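Local coordinates for protein JamJ (Lyngbya majuscula, PDB 5DOZ) that binds NADPH and serves as an enoyl reductase of a polyketide synthase, probably forming a cyclopropane ring on a carrier-protein-bound substrate, at residues I13-Y16 and K20-T23; N47-L52 and G56-H61; F321-R326 and G331-T336. All blocks are in the same frame, centred on the assembly; numbering follows the deposited sequence.

Contact 1: I13-Y16 and K20-T23; sequences IASY and KNLT
Ile13 does most of the touching from its segment, and it meets both Asn21 and Leu22. Its CG1 lies anti to the backbone N (chi1 -155°), which swings the longer branch across to the returning chain. There CG1 rests 3.4 Å from the carbonyl O of Asn21 and 4.0 Å from the CB of Asn21. One carbon further on, the terminal methyl CD1 of Ile13 comes 3.9 Å from CD2 of Leu22, and the two aliphatic chains pass at a slant. Branched, purely apolar residues suit these two buried positions: Ile13 also packs on Val71 and Phe76, while Leu22 reaches Val318 and Phe321 of helix 317-326. This is the loop end of a two-stranded antiparallel hairpin formed by strands 9-13 and 22-26, in which Thr23 is tied to Lys12 by a backbone hydrogen bond. Past Ile13 the first chain leaves strand geometry. Ala14 takes near-helical backbone angles at the exposed turn, where a single methyl group fits well, and its N stays 4.2 Å from Asn21 O, too long for a direct bond. At Ser15 the contact becomes polar and indirect. A water accepts a hydrogen bond from Asn21 ND2 at 2.6 Å and donates one to the carbonyl O of Ser15 at 2.9 Å. An amide side chain suits position 21 because its NH2 group can serve a water that bridges to a backbone carbonyl. The Tyr16 ring packs on Val71 and Leu74 instead.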
# COMPACT_ATOMS: atom_id res chain seq x y z
N ILE A 13 21.93 0.38 -1.31
CA ILE A 13 22.46 -0.97 -1.10
C ILE A 13 23.52 -1.23 -2.17
O ILE A 13 23.29 -1.00 -3.35
CB ILE A 13 21.32 -2.02 -1.05
CG1 ILE A 13 21.75 -3.26 -0.25
CG2 ILE A 13 20.79 -2.38 -2.43
CD1 ILE A 13 20.58 -4.05 0.32
N ALA A 14 24.70 -1.67 -1.74
CA ALA A 14 25.84 -1.83 -2.66
C ALA A 14 25.79 -3.14 -3.45
O ALA A 14 26.55 -3.32 -4.41
CB ALA A 14 27.16 -1.70 -1.91
N SER A 15 24.90 -4.04 -3.04
CA SER A 15 24.63 -5.29 -3.75
C SER A 15 23.33 -5.91 -3.26
O SER A 15 22.95 -5.74 -2.10
CB SER A 15 25.79 -6.27 -3.56
OG SER A 15 25.93 -6.62 -2.20
N TYR A 16 22.65 -6.63 -4.15
CA TYR A 16 21.37 -7.27 -3.86
C TYR A 16 21.48 -8.48 -2.92
O TYR A 16 22.57 -9.01 -2.70
CB TYR A 16 20.72 -7.71 -5.17
CG TYR A 16 20.31 -6.58 -6.09
CD1 TYR A 16 19.32 -5.68 -5.70
CD2 TYR A 16 20.89 -6.42 -7.34
CE1 TYR A 16 18.92 -4.65 -6.53
CE2 TYR A 16 20.50 -5.38 -8.18
CZ TYR A 16 19.51 -4.50 -7.77
OH TYR A 16 19.10 -3.46 -8.57
N LYS A 20 21.36 -6.74 5.44
CA LYS A 20 22.47 -6.22 6.24
C LYS A 20 23.19 -5.03 5.58
O LYS A 20 23.68 -4.14 6.27
CB LYS A 20 23.47 -7.34 6.52
CG LYS A 20 24.57 -6.98 7.50
CD LYS A 20 25.64 -8.06 7.57
CE LYS A 20 26.90 -7.50 8.21
NZ LYS A 20 27.89 -8.55 8.54
N ASN A 21 23.24 -5.04 4.25
CA ASN A 21 24.00 -4.04 3.49
C ASN A 21 23.23 -2.76 3.15
O ASN A 21 23.67 -1.98 2.30
CB ASN A 21 24.59 -4.67 2.23
CG ASN A 21 25.53 -5.82 2.53
OD1 ASN A 21 26.56 -5.64 3.18
ND2 ASN A 21 25.17 -7.01 2.07
N LEU A 22 22.10 -2.55 3.82
CA LEU A 22 21.35 -1.29 3.71
C LEU A 22 22.11 -0.20 4.45
O LEU A 22 22.32 -0.29 5.67
CB LEU A 22 19.93 -1.44 4.28
CG LEU A 22 18.91 -2.21 3.43
CD1 LEU A 22 17.73 -2.66 4.28
CD2 LEU A 22 18.45 -1.39 2.23
N THR A 23 22.53 0.82 3.71
CA THR A 23 23.42 1.85 4.24
C THR A 23 22.89 3.24 3.90
O THR A 23 22.38 3.48 2.81
CB THR A 23 24.85 1.67 3.67
OG1 THR A 23 25.27 0.30 3.82
CG2 THR A 23 25.85 2.59 4.38
O HOH W 1 23.30 -7.28 0.30

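Contact 2: N47-L52 and G56-H61; sequences NFRDIL and GMLQEH. With NDP (NADPH dihydro-nicotinamide-adenine-dinucleotide phosphate), chain E.
Leu52 O accepts the backbone N-H of Met57 at 2.9 Å (N-H...O angle 146°), the donor lying above the carbonyl plane, as helix 48-54 ends in a Schellman motif whose positive-phi residue is Gly56; a side chain there would crowd Gln59. Leu58, directed back at the helix, uses its methyl CD1, which touches Leu52 CB and Arg49 CG, each 4.0 Å away. A leucine suits this spot, covering both the apolar residue and the aliphatic part of the arginine. Farther out, His61 CE1 approaches Arg49 NH2 to 3.8 Å with the ring and guanidinium planes 85° apart; an acetate ion also sits beside Arg49. The helix belongs to the GroES-like domain and borders the coenzyme cleft, its first turn steadied by Asp50 OD2, which takes the N-H of Asn47 on its anti lone pair. Phe48, with CG anti to the backbone N (chi1 -167°), faces NADPH: O1A lies in the ring plane 3.3 Å from Phe48 CD1, while the ribose hydroxyl O3D sits over one face, 3.5 Å from Phe48 CD2. With an alanine here the ribose would probably lose its apolar backing and be freer to shift.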
# COMPACT_ATOMS: atom_id res chain seq x y z
N ASN A 47 7.71 -0.49 2.78
CA ASN A 47 6.72 -1.18 1.98
C ASN A 47 7.20 -2.57 1.60
O ASN A 47 8.40 -2.85 1.61
CB ASN A 47 6.35 -0.35 0.74
CG ASN A 47 5.23 0.65 1.03
OD1 ASN A 47 4.05 0.30 0.99
ND2 ASN A 47 5.59 1.89 1.31
N PHE A 48 6.26 -3.45 1.27
CA PHE A 48 6.56 -4.81 0.85
C PHE A 48 7.51 -4.82 -0.35
O PHE A 48 8.43 -5.63 -0.40
CB PHE A 48 5.26 -5.52 0.49
CG PHE A 48 5.39 -7.00 0.34
CD1 PHE A 48 5.18 -7.84 1.42
CD2 PHE A 48 5.69 -7.56 -0.89
CE1 PHE A 48 5.29 -9.21 1.29
CE2 PHE A 48 5.80 -8.94 -1.04
CZ PHE A 48 5.60 -9.76 0.05
N ARG A 49 7.28 -3.91 -1.30
CA ARG A 49 8.14 -3.80 -2.47
C ARG A 49 9.57 -3.33 -2.16
O ARG A 49 10.49 -3.62 -2.92
CB ARG A 49 7.50 -2.90 -3.54
CG ARG A 49 6.73 -3.65 -4.61
CD ARG A 49 6.06 -2.69 -5.59
NE ARG A 49 7.00 -1.97 -6.45
CZ ARG A 49 6.64 -1.11 -7.41
NH1 ARG A 49 5.36 -0.84 -7.64
NH2 ARG A 49 7.58 -0.52 -8.14
N ASP A 50 9.74 -2.59 -1.06
CA ASP A 50 11.08 -2.16 -0.62
C ASP A 50 11.95 -3.37 -0.29
O ASP A 50 13.14 -3.42 -0.65
CB ASP A 50 11.02 -1.24 0.61
CG ASP A 50 10.55 0.16 0.29
OD1 ASP A 50 11.11 0.81 -0.63
OD2 ASP A 50 9.62 0.64 0.98
N ILE A 51 11.36 -4.35 0.39
CA ILE A 51 12.06 -5.58 0.77
C ILE A 51 12.42 -6.41 -0.46
O ILE A 51 13.55 -6.88 -0.58
CB ILE A 51 11.23 -6.41 1.78
CG1 ILE A 51 11.23 -5.70 3.14
CG2 ILE A 51 11.76 -7.83 1.90
CD1 ILE A 51 10.25 -6.31 4.12
N LEU A 52 11.47 -6.56 -1.38
CA LEU A 52 11.70 -7.23 -2.66
C LEU A 52 12.91 -6.66 -3.40
O LEU A 52 13.77 -7.42 -3.86
CB LEU A 52 10.46 -7.15 -3.56
CG LEU A 52 9.20 -7.91 -3.13
CD1 LEU A 52 8.08 -7.70 -4.15
CD2 LEU A 52 9.47 -9.40 -2.94
N GLY A 56 16.62 -8.01 -4.29
CA GLY A 56 16.89 -8.01 -5.73
C GLY A 56 15.95 -8.89 -6.52
O GLY A 56 16.39 -9.70 -7.33
N MET A 57 14.65 -8.72 -6.29
CA MET A 57 13.65 -9.60 -6.88
C MET A 57 12.72 -8.91 -7.87
O MET A 57 11.73 -9.49 -8.31
CB MET A 57 12.86 -10.30 -5.77
CG MET A 57 13.70 -11.29 -4.97
SD MET A 57 12.83 -11.94 -3.53
CE MET A 57 13.85 -13.37 -3.17
N LEU A 58 13.05 -7.67 -8.21
CA LEU A 58 12.31 -6.92 -9.24
C LEU A 58 13.26 -6.31 -10.26
O LEU A 58 12.98 -5.25 -10.83
CB LEU A 58 11.43 -5.84 -8.59
CG LEU A 58 10.20 -6.29 -7.79
CD1 LEU A 58 9.69 -5.15 -6.92
CD2 LEU A 58 9.11 -6.81 -8.71
N GLN A 59 14.38 -7.00 -10.50
CA GLN A 59 15.45 -6.49 -11.36
C GLN A 59 15.02 -6.25 -12.81
O GLN A 59 15.47 -5.28 -13.43
CB GLN A 59 16.67 -7.42 -11.31
CG GLN A 59 17.45 -7.31 -10.02
CD GLN A 59 18.78 -8.03 -10.07
OE1 GLN A 59 19.55 -7.88 -11.03
NE2 GLN A 59 19.08 -8.80 -9.03
N GLU A 60 14.17 -7.12 -13.34
CA GLU A 60 13.67 -6.95 -14.71
C GLU A 60 12.63 -5.83 -14.74
O GLU A 60 12.73 -4.91 -15.55
CB GLU A 60 13.09 -8.26 -15.25
CG GLU A 60 13.14 -8.39 -16.77
CD GLU A 60 11.89 -7.87 -17.48
OE1 GLU A 60 11.15 -7.05 -16.89
OE2 GLU A 60 11.66 -8.27 -18.63
N HIS A 61 11.65 -5.93 -13.84
CA HIS A 61 10.60 -4.92 -13.68
C HIS A 61 11.19 -3.51 -13.55
O HIS A 61 10.73 -2.58 -14.21
CB HIS A 61 9.74 -5.26 -12.46
CG HIS A 61 8.63 -4.29 -12.21
ND1 HIS A 61 8.78 -3.20 -11.38
CD2 HIS A 61 7.36 -4.24 -12.67
CE1 HIS A 61 7.64 -2.52 -11.34
NE2 HIS A 61 6.77 -3.13 -12.12
PA NDP E . 2.49 -6.20 4.19
O1A NDP E . 3.90 -6.75 4.26
O2A NDP E . 1.99 -5.24 5.23
O5B NDP E . 1.46 -7.44 4.20
C5B NDP E . 1.88 -8.77 3.92
C4B NDP E . 0.93 -9.69 4.67
O4B NDP E . 0.84 -10.94 3.98
C3B NDP E . 1.40 -10.01 6.08
O3B NDP E . 0.81 -9.16 7.06
C2B NDP E . 0.90 -11.42 6.30
O2B NDP E . -0.34 -11.34 6.98
C1B NDP E . 0.62 -11.98 4.92
N9A NDP E . 1.52 -13.11 4.61
C8A NDP E . 2.84 -13.17 4.84
N7A NDP E . 3.34 -14.36 4.43
C5A NDP E . 2.32 -15.07 3.91
C6A NDP E . 2.14 -16.40 3.29
N6A NDP E . 3.20 -17.24 3.13
N1A NDP E . 0.90 -16.76 2.89
C2A NDP E . -0.17 -15.95 3.04
N3A NDP E . -0.07 -14.72 3.59
C4A NDP E . 1.12 -14.24 4.03
O3 NDP E . 2.25 -5.60 2.71
PN NDP E . 1.08 -4.59 2.26
O1N NDP E . -0.16 -4.84 3.06
O2N NDP E . 1.66 -3.20 2.19
O5D NDP E . 0.79 -5.06 0.74
C5D NDP E . 0.38 -6.40 0.44
C4D NDP E . 0.72 -6.74 -1.02
O4D NDP E . 0.17 -5.78 -1.91
C3D NDP E . 2.21 -6.74 -1.28
O3D NDP E . 2.49 -7.81 -2.17
C2D NDP E . 2.48 -5.40 -1.96
O2D NDP E . 3.64 -5.39 -2.79
C1D NDP E . 1.19 -5.19 -2.73
N1N NDP E . 0.89 -3.77 -2.95
C2N NDP E . 0.51 -3.39 -4.17
C3N NDP E . -0.05 -2.14 -4.41
C7N NDP E . -0.69 -1.86 -5.74
O7N NDP E . -0.75 -0.72 -6.17
N7N NDP E . -1.19 -2.87 -6.44
C4N NDP E . 0.11 -1.04 -3.38
C5N NDP E . 0.42 -1.60 -2.07
C6N NDP E . 0.88 -2.91 -1.91
P2B NDP E . -0.90 -12.58 7.82
O1X NDP E . 0.17 -12.87 8.85
O2X NDP E . -2.17 -12.02 8.39
O3X NDP E . -1.11 -13.68 6.81

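Contact 3: F321-R326 and G331-T336; sequences FRYLQR and GRVVVT
Val333 meets Tyr323 and Leu324 through one methyl group, CG2, where the helix of a beta-alpha-beta unit packs on its second strand. In this unit helix 317-326 connects strands 309-313 and 332-336, which run parallel. Valine suits the strand: its beta branch is at ease with extended backbone angles, and with CG1 anti to the backbone N (chi1 178°) the second methyl, CG2, is presented to the helix. The two helix residues answer with side chains set off alike from the backbone, both CG atoms trans to their own N, yet they use different surfaces. Tyr323 offers an edge: Val333 CG2 lies near the ring plane, 3.7 Å from CD2 of Tyr323, so the aromatic face is not what the valine touches. That ring also meets Phe312 of the first strand, their planes inclined by about 60°. Leu324 turns at its second torsion (chi2 75°) and puts CD1 3.8 Å from Val333 CG2. A forked leucine fits a place with several neighbours, for it touches Ile51 and His329 as well and lies about 4 Å from the bound NADPH at its nearest atoms. Arg332, the preceding strand residue, points its CB away from the helix, and its NH1 forms a salt bridge with Glu79 OE2.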
# COMPACT_ATOMS: atom_id res chain seq x y z
N PHE A 321 13.38 -3.13 8.36
CA PHE A 321 13.16 -3.99 7.19
C PHE A 321 12.93 -5.45 7.59
O PHE A 321 11.97 -6.07 7.15
CB PHE A 321 14.34 -3.92 6.21
CG PHE A 321 14.19 -2.88 5.12
CD1 PHE A 321 14.21 -1.52 5.41
CD2 PHE A 321 14.08 -3.28 3.78
CE1 PHE A 321 14.09 -0.57 4.40
CE2 PHE A 321 13.96 -2.34 2.77
CZ PHE A 321 13.97 -0.98 3.08
N ARG A 322 13.82 -5.99 8.42
CA ARG A 322 13.72 -7.38 8.89
C ARG A 322 12.39 -7.66 9.59
O ARG A 322 11.80 -8.73 9.41
CB ARG A 322 14.91 -7.73 9.80
CG ARG A 322 16.19 -7.95 9.02
CD ARG A 322 17.41 -8.21 9.89
NE ARG A 322 18.52 -8.69 9.06
CZ ARG A 322 19.81 -8.61 9.39
NH1 ARG A 322 20.18 -8.06 10.54
NH2 ARG A 322 20.73 -9.07 8.56
N TYR A 323 11.92 -6.69 10.37
CA TYR A 323 10.64 -6.80 11.07
C TYR A 323 9.45 -6.94 10.11
O TYR A 323 8.51 -7.70 10.39
CB TYR A 323 10.44 -5.58 11.98
CG TYR A 323 9.24 -5.68 12.89
CD1 TYR A 323 9.33 -6.31 14.13
CD2 TYR A 323 8.02 -5.15 12.50
CE1 TYR A 323 8.22 -6.40 14.96
CE2 TYR A 323 6.91 -5.24 13.32
CZ TYR A 323 7.01 -5.86 14.55
OH TYR A 323 5.89 -5.93 15.34
N LEU A 324 9.48 -6.22 8.99
CA LEU A 324 8.44 -6.35 7.97
C LEU A 324 8.60 -7.66 7.20
O LEU A 324 7.62 -8.30 6.82
CB LEU A 324 8.40 -5.14 7.02
CG LEU A 324 7.19 -5.01 6.09
CD1 LEU A 324 5.95 -4.54 6.84
CD2 LEU A 324 7.47 -4.07 4.92
N GLN A 325 9.86 -8.07 6.97
CA GLN A 325 10.16 -9.35 6.32
C GLN A 325 9.61 -10.55 7.10
O GLN A 325 9.04 -11.46 6.50
CB GLN A 325 11.67 -9.51 6.11
CG GLN A 325 12.06 -10.75 5.32
CD GLN A 325 13.56 -10.94 5.21
OE1 GLN A 325 14.30 -10.69 6.16
NE2 GLN A 325 14.02 -11.39 4.05
N ARG A 326 9.80 -10.56 8.41
CA ARG A 326 9.25 -11.61 9.28
C ARG A 326 7.72 -11.59 9.33
O ARG A 326 7.09 -12.58 9.69
CB ARG A 326 9.84 -11.51 10.69
CG ARG A 326 10.91 -12.55 10.99
CD ARG A 326 11.83 -12.11 12.11
NE ARG A 326 11.11 -11.42 13.19
CZ ARG A 326 11.63 -10.46 13.95
NH1 ARG A 326 12.88 -10.05 13.77
NH2 ARG A 326 10.88 -9.90 14.89
N GLY A 331 -0.61 -3.94 10.79
CA GLY A 331 -0.67 -2.55 10.35
C GLY A 331 0.58 -2.12 9.60
O GLY A 331 0.95 -2.75 8.61
N ARG A 332 1.23 -1.07 10.10
CA ARG A 332 2.35 -0.40 9.43
C ARG A 332 3.65 -0.38 10.23
O ARG A 332 3.64 -0.35 11.47
CB ARG A 332 1.96 1.03 9.04
CG ARG A 332 1.44 1.18 7.62
CD ARG A 332 2.61 1.13 6.65
NE ARG A 332 2.30 1.54 5.28
CZ ARG A 332 2.23 0.71 4.25
NH1 ARG A 332 1.98 1.17 3.04
NH2 ARG A 332 2.41 -0.60 4.43
N VAL A 333 4.76 -0.38 9.51
CA VAL A 333 6.10 -0.24 10.08
C VAL A 333 6.69 1.07 9.56
O VAL A 333 6.87 1.24 8.35
CB VAL A 333 7.01 -1.42 9.70
CG1 VAL A 333 8.41 -1.24 10.27
CG2 VAL A 333 6.41 -2.75 10.16
N VAL A 334 6.97 2.00 10.48
CA VAL A 334 7.31 3.38 10.12
C VAL A 334 8.68 3.79 10.67
O VAL A 334 8.96 3.61 11.85
CB VAL A 334 6.24 4.38 10.62
CG1 VAL A 334 6.51 5.79 10.11
CG2 VAL A 334 4.84 3.92 10.21
N VAL A 335 9.51 4.35 9.79
CA VAL A 335 10.83 4.84 10.17
C VAL A 335 10.81 6.36 10.33
O VAL A 335 10.36 7.07 9.43
CB VAL A 335 11.90 4.44 9.13
CG1 VAL A 335 13.25 5.04 9.49
CG2 VAL A 335 12.02 2.93 9.01
N THR A 336 11.30 6.84 11.47
CA THR A 336 11.50 8.27 11.68
C THR A 336 12.85 8.70 11.11
O THR A 336 13.83 7.95 11.20
CB THR A 336 11.49 8.63 13.18
OG1 THR A 336 12.50 7.88 13.86
CG2 THR A 336 10.13 8.31 13.79

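Contacts 1, 2 and 3 form a touching trio, with centres about 13 Å (1 to 2), 17 Å (1 to 3) and 15 Å (2 to 3) apart. Tyr16 of contact 1 lies on the turn of contact 2, its CD1 3.4 Å from Gly56 CA, while Leu22 CD1 meets Phe321 CG of contact 3 at 3.6 Å. Ile51 joins contact 2 to contact 3, its CD1 3.6 Å from Leu324 CB, and Asn47 OD1 is 3.0 Å from Arg332 NH1. Contacts 2 and 3 both border NADPH, through Phe48 and Arg49 in the one and Leu324 and Arg332 in the other; contact 1 lies farther out, its centre about 23 Å from the centre of the chain.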